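Local coordinates for putative uncharacterized protein (Toxoplasma gondii, PDB 4FBD) that is of unknown function but belongs to the DUF3228 family of conserved hypothetical proteins, at residues F89-P103 with L144-S156. Numbering follows the deposited sequence.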
# COMPACT_ATOMS: atom_id res chain seq x y z
N PHE A 89 -28.05 -5.30 -10.38
CA PHE A 89 -28.42 -6.32 -9.38
C PHE A 89 -27.97 -6.02 -7.95
O PHE A 89 -28.27 -6.79 -7.03
CB PHE A 89 -27.98 -7.73 -9.80
CG PHE A 89 -26.48 -7.95 -9.85
CD1 PHE A 89 -25.76 -8.23 -8.69
CD2 PHE A 89 -25.80 -7.97 -11.07
CE1 PHE A 89 -24.38 -8.48 -8.74
CE2 PHE A 89 -24.43 -8.21 -11.13
CZ PHE A 89 -23.72 -8.47 -9.96
N CYS A 90 -27.25 -4.92 -7.77
CA CYS A 90 -26.82 -4.52 -6.44
C CYS A 90 -27.46 -3.18 -6.11
O CYS A 90 -27.63 -2.33 -6.97
CB CYS A 90 -25.30 -4.39 -6.34
SG CYS A 90 -24.81 -3.98 -4.65
N ARG A 91 -27.79 -3.00 -4.85
CA ARG A 91 -28.39 -1.76 -4.39
C ARG A 91 -28.11 -1.65 -2.94
O ARG A 91 -27.85 -2.64 -2.33
CB ARG A 91 -29.88 -1.76 -4.66
CG ARG A 91 -30.67 -0.85 -3.77
CD ARG A 91 -31.77 -0.31 -4.49
NE ARG A 91 -31.33 0.67 -5.50
CZ ARG A 91 -32.14 1.14 -6.46
NH1 ARG A 91 -33.41 0.71 -6.54
NH2 ARG A 91 -31.69 2.03 -7.34
N HIS A 92 -28.14 -0.45 -2.37
CA HIS A 92 -27.91 -0.35 -0.95
C HIS A 92 -28.57 0.85 -0.29
O HIS A 92 -28.89 1.82 -0.95
CB HIS A 92 -26.40 -0.38 -0.68
CG HIS A 92 -25.67 0.82 -1.18
ND1 HIS A 92 -25.14 1.76 -0.33
CD2 HIS A 92 -25.41 1.24 -2.44
CE1 HIS A 92 -24.55 2.71 -1.04
NE2 HIS A 92 -24.71 2.42 -2.32
N LEU A 93 -28.81 0.76 1.01
CA LEU A 93 -29.38 1.87 1.75
C LEU A 93 -28.74 1.97 3.13
O LEU A 93 -28.22 0.98 3.65
CB LEU A 93 -30.89 1.72 1.93
CG LEU A 93 -31.33 0.45 2.65
CD1 LEU A 93 -32.72 0.60 3.27
CD2 LEU A 93 -31.25 -0.74 1.66
N TYR A 94 -28.82 3.17 3.69
CA TYR A 94 -28.31 3.47 5.02
C TYR A 94 -29.45 3.64 5.95
O TYR A 94 -30.39 4.32 5.62
CB TYR A 94 -27.53 4.78 5.00
CG TYR A 94 -26.38 4.67 4.10
CD1 TYR A 94 -25.24 4.00 4.51
CD2 TYR A 94 -26.43 5.14 2.81
CE1 TYR A 94 -24.18 3.83 3.68
CE2 TYR A 94 -25.35 5.00 1.97
CZ TYR A 94 -24.23 4.34 2.43
OH TYR A 94 -23.17 4.13 1.62
N ILE A 95 -29.39 2.98 7.10
CA ILE A 95 -30.41 3.11 8.12
C ILE A 95 -29.69 3.34 9.48
O ILE A 95 -28.48 3.05 9.62
CB ILE A 95 -31.28 1.83 8.21
CG1 ILE A 95 -30.46 0.65 8.75
CG2 ILE A 95 -31.89 1.46 6.84
CD1 ILE A 95 -31.29 -0.63 9.01
N PRO A 96 -30.41 3.86 10.46
CA PRO A 96 -29.82 3.99 11.80
C PRO A 96 -29.36 2.64 12.36
O PRO A 96 -29.98 1.60 12.09
CB PRO A 96 -30.98 4.52 12.65
CG PRO A 96 -31.90 5.23 11.65
CD PRO A 96 -31.78 4.42 10.39
N ASN A 97 -28.26 2.65 13.10
CA ASN A 97 -27.68 1.45 13.66
C ASN A 97 -28.41 1.05 14.94
O ASN A 97 -28.00 1.41 16.04
CB ASN A 97 -26.20 1.71 13.94
CG ASN A 97 -25.46 0.48 14.39
OD1 ASN A 97 -26.03 -0.62 14.42
ND2 ASN A 97 -24.18 0.64 14.74
N PHE A 98 -29.47 0.27 14.81
CA PHE A 98 -30.27 -0.12 15.96
C PHE A 98 -29.77 -1.37 16.69
O PHE A 98 -30.29 -1.67 17.76
CB PHE A 98 -31.74 -0.31 15.58
CG PHE A 98 -31.98 -1.51 14.73
CD1 PHE A 98 -32.26 -2.74 15.31
CD2 PHE A 98 -31.93 -1.42 13.36
CE1 PHE A 98 -32.49 -3.87 14.52
CE2 PHE A 98 -32.16 -2.53 12.55
CZ PHE A 98 -32.43 -3.76 13.12
N VAL A 99 -28.81 -2.10 16.13
CA VAL A 99 -28.27 -3.28 16.84
C VAL A 99 -26.98 -2.97 17.58
O VAL A 99 -26.41 -3.83 18.23
CB VAL A 99 -28.01 -4.45 15.88
CG1 VAL A 99 -29.29 -4.78 15.13
CG2 VAL A 99 -26.92 -4.11 14.91
N GLY A 100 -26.51 -1.74 17.47
CA GLY A 100 -25.24 -1.35 18.12
C GLY A 100 -24.01 -2.03 17.55
O GLY A 100 -23.07 -2.30 18.27
N ALA A 101 -24.02 -2.33 16.26
CA ALA A 101 -22.86 -2.96 15.62
C ALA A 101 -21.67 -1.98 15.63
O ALA A 101 -21.83 -0.76 15.52
CB ALA A 101 -23.21 -3.39 14.18
N LEU A 102 -20.48 -2.53 15.81
CA LEU A 102 -19.25 -1.76 15.84
C LEU A 102 -18.67 -1.69 14.42
O LEU A 102 -18.78 -2.64 13.66
CB LEU A 102 -18.24 -2.41 16.78
CG LEU A 102 -18.72 -2.61 18.23
CD1 LEU A 102 -17.65 -3.33 19.08
CD2 LEU A 102 -19.15 -1.26 18.85
N PRO A 103 -18.03 -0.55 14.08
CA PRO A 103 -17.41 -0.38 12.79
C PRO A 103 -16.15 -1.25 12.64
O PRO A 103 -15.65 -1.78 13.62
CB PRO A 103 -17.02 1.09 12.79
CG PRO A 103 -16.82 1.41 14.17
CD PRO A 103 -17.84 0.63 14.92
N LEU A 144 -13.61 1.45 20.14
CA LEU A 144 -14.79 1.19 19.29
C LEU A 144 -16.15 1.42 19.96
O LEU A 144 -16.42 0.95 21.05
CB LEU A 144 -14.75 -0.24 18.82
CG LEU A 144 -13.73 -0.56 17.76
CD1 LEU A 144 -13.49 -2.07 17.78
CD2 LEU A 144 -14.22 -0.08 16.40
N MET A 145 -17.04 2.08 19.24
CA MET A 145 -18.35 2.36 19.71
C MET A 145 -19.31 2.05 18.57
O MET A 145 -18.87 1.90 17.43
CB MET A 145 -18.44 3.84 20.08
CG MET A 145 -17.79 4.19 21.40
SD MET A 145 -18.69 3.50 22.81
CE MET A 145 -20.20 4.43 22.71
N PRO A 146 -20.62 1.91 18.88
CA PRO A 146 -21.61 1.67 17.84
C PRO A 146 -21.54 2.71 16.77
O PRO A 146 -21.48 3.89 17.08
CB PRO A 146 -22.93 1.78 18.60
CG PRO A 146 -22.61 1.23 19.93
CD PRO A 146 -21.18 1.67 20.22
N ALA A 147 -21.54 2.27 15.53
CA ALA A 147 -21.50 3.17 14.37
C ALA A 147 -22.81 3.87 14.20
O ALA A 147 -23.84 3.37 14.61
CB ALA A 147 -21.18 2.39 13.10
N ALA A 148 -22.77 5.02 13.56
CA ALA A 148 -23.93 5.80 13.28
C ALA A 148 -24.94 5.09 12.36
O ALA A 148 -26.17 5.21 12.55
CB ALA A 148 -23.49 7.10 12.68
N PHE A 149 -24.44 4.33 11.40
CA PHE A 149 -25.31 3.70 10.41
C PHE A 149 -24.95 2.28 10.03
O PHE A 149 -23.90 1.78 10.37
CB PHE A 149 -25.23 4.49 9.09
CG PHE A 149 -25.48 5.95 9.25
CD1 PHE A 149 -26.76 6.44 9.45
CD2 PHE A 149 -24.43 6.86 9.14
CE1 PHE A 149 -26.99 7.81 9.59
CE2 PHE A 149 -24.64 8.23 9.28
CZ PHE A 149 -25.92 8.70 9.50
N LEU A 150 -25.88 1.65 9.32
CA LEU A 150 -25.69 0.36 8.71
C LEU A 150 -25.90 0.55 7.21
O LEU A 150 -26.92 1.11 6.79
CB LEU A 150 -26.70 -0.67 9.23
CG LEU A 150 -26.65 -0.92 10.74
CD1 LEU A 150 -27.78 -1.82 11.15
CD2 LEU A 150 -25.27 -1.49 11.13
N ASP A 151 -24.91 0.14 6.42
CA ASP A 151 -25.01 0.19 4.98
C ASP A 151 -25.55 -1.20 4.70
O ASP A 151 -24.86 -2.20 4.97
CB ASP A 151 -23.64 0.41 4.35
CG ASP A 151 -23.70 0.73 2.85
OD1 ASP A 151 -24.81 0.76 2.27
OD2 ASP A 151 -22.60 0.97 2.25
N LEU A 152 -26.79 -1.28 4.24
CA LEU A 152 -27.41 -2.56 3.93
C LEU A 152 -27.22 -2.80 2.45
O LEU A 152 -27.66 -1.99 1.62
CB LEU A 152 -28.88 -2.55 4.25
CG LEU A 152 -29.27 -2.25 5.70
CD1 LEU A 152 -30.83 -2.22 5.84
CD2 LEU A 152 -28.62 -3.25 6.64
N ILE A 153 -26.54 -3.89 2.11
CA ILE A 153 -26.28 -4.18 0.70
C ILE A 153 -27.31 -5.17 0.26
O ILE A 153 -27.48 -6.21 0.90
CB ILE A 153 -24.90 -4.76 0.46
CG1 ILE A 153 -23.82 -3.94 1.19
CG2 ILE A 153 -24.62 -4.82 -1.04
CD1 ILE A 153 -23.77 -2.51 0.75
N LEU A 154 -27.99 -4.87 -0.85
CA LEU A 154 -29.04 -5.72 -1.38
C LEU A 154 -28.68 -6.37 -2.71
O LEU A 154 -27.93 -5.82 -3.50
CB LEU A 154 -30.30 -4.88 -1.62
CG LEU A 154 -30.84 -4.13 -0.39
CD1 LEU A 154 -32.06 -3.32 -0.75
CD2 LEU A 154 -31.16 -5.08 0.76
N TYR A 155 -29.20 -7.57 -2.93
CA TYR A 155 -29.05 -8.30 -4.19
C TYR A 155 -30.42 -8.68 -4.64
O TYR A 155 -31.29 -8.93 -3.81
CB TYR A 155 -28.16 -9.55 -4.05
CG TYR A 155 -26.70 -9.31 -4.40
CD1 TYR A 155 -25.93 -8.37 -3.72
CD2 TYR A 155 -26.08 -10.05 -5.41
CE1 TYR A 155 -24.60 -8.16 -4.05
CE2 TYR A 155 -24.75 -9.85 -5.75
CZ TYR A 155 -24.01 -8.90 -5.06
OH TYR A 155 -22.70 -8.69 -5.38
N SER A 156 -30.63 -8.70 -5.95
CA SER A 156 -31.91 -9.10 -6.49
C SER A 156 -32.16 -10.55 -6.14
O SER A 156 -31.24 -11.27 -5.74
CB SER A 156 -31.94 -8.95 -8.02
OG SER A 156 -31.01 -9.83 -8.63
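Arg-91, Leu-93 and Ile-95 pair with Leu-154, Leu-152 and Leu-150 through reciprocal backbone hydrogen bonds, which zip strand 90-96 to the antiparallel strand 149-156; Leu-152 N to Leu-93 O, at 2.7 Å, is nearly straight (172°).

On one face, His-92, Tyr-94 and Asp-151 form a polar cluster. His-92 ND1 donates to the syn lone pair of Asp-151 OD1 at 2.8 Å, with ring and carboxylate planes 55° apart. Asp-151 CG stands anti to its own nitrogen (chi1 -169°), which carries the carboxylate across to His-92 and lays OD1 over one face of the Tyr-94 ring. Farther along, Cys-90 SG touches Ile-153 CG2 at 3.7 Å and meets the Tyr-155 ring obliquely.

On the other face, buried aliphatic chains suit packing between sheet and helix: Leu-93 CD2 meets Leu-154 CD1 at 3.6 Å, Ile-95 and Leu-152 cross at about a right angle, and helix 63-76 covers Leu-93 and Leu-152.

Past the strands, the short, two-ended amide of Asn-97 closes the 97-101 turn and ties it to loop 144-148. ND2 reaches Ala-147 O and Ala-101 O, both at 2.8 Å and close to the amide plane, and OD1 accepts from Ala-101 N at 3.2 Å. Ala-101 O also takes Ala-147 N (3.0 Å), and Leu-150 CD2 packs against Asn-97 OD1.

Together these contacts form an antiparallel strand pair lying between strands 82-84 and 181-189 in a mixed five-stranded sheet.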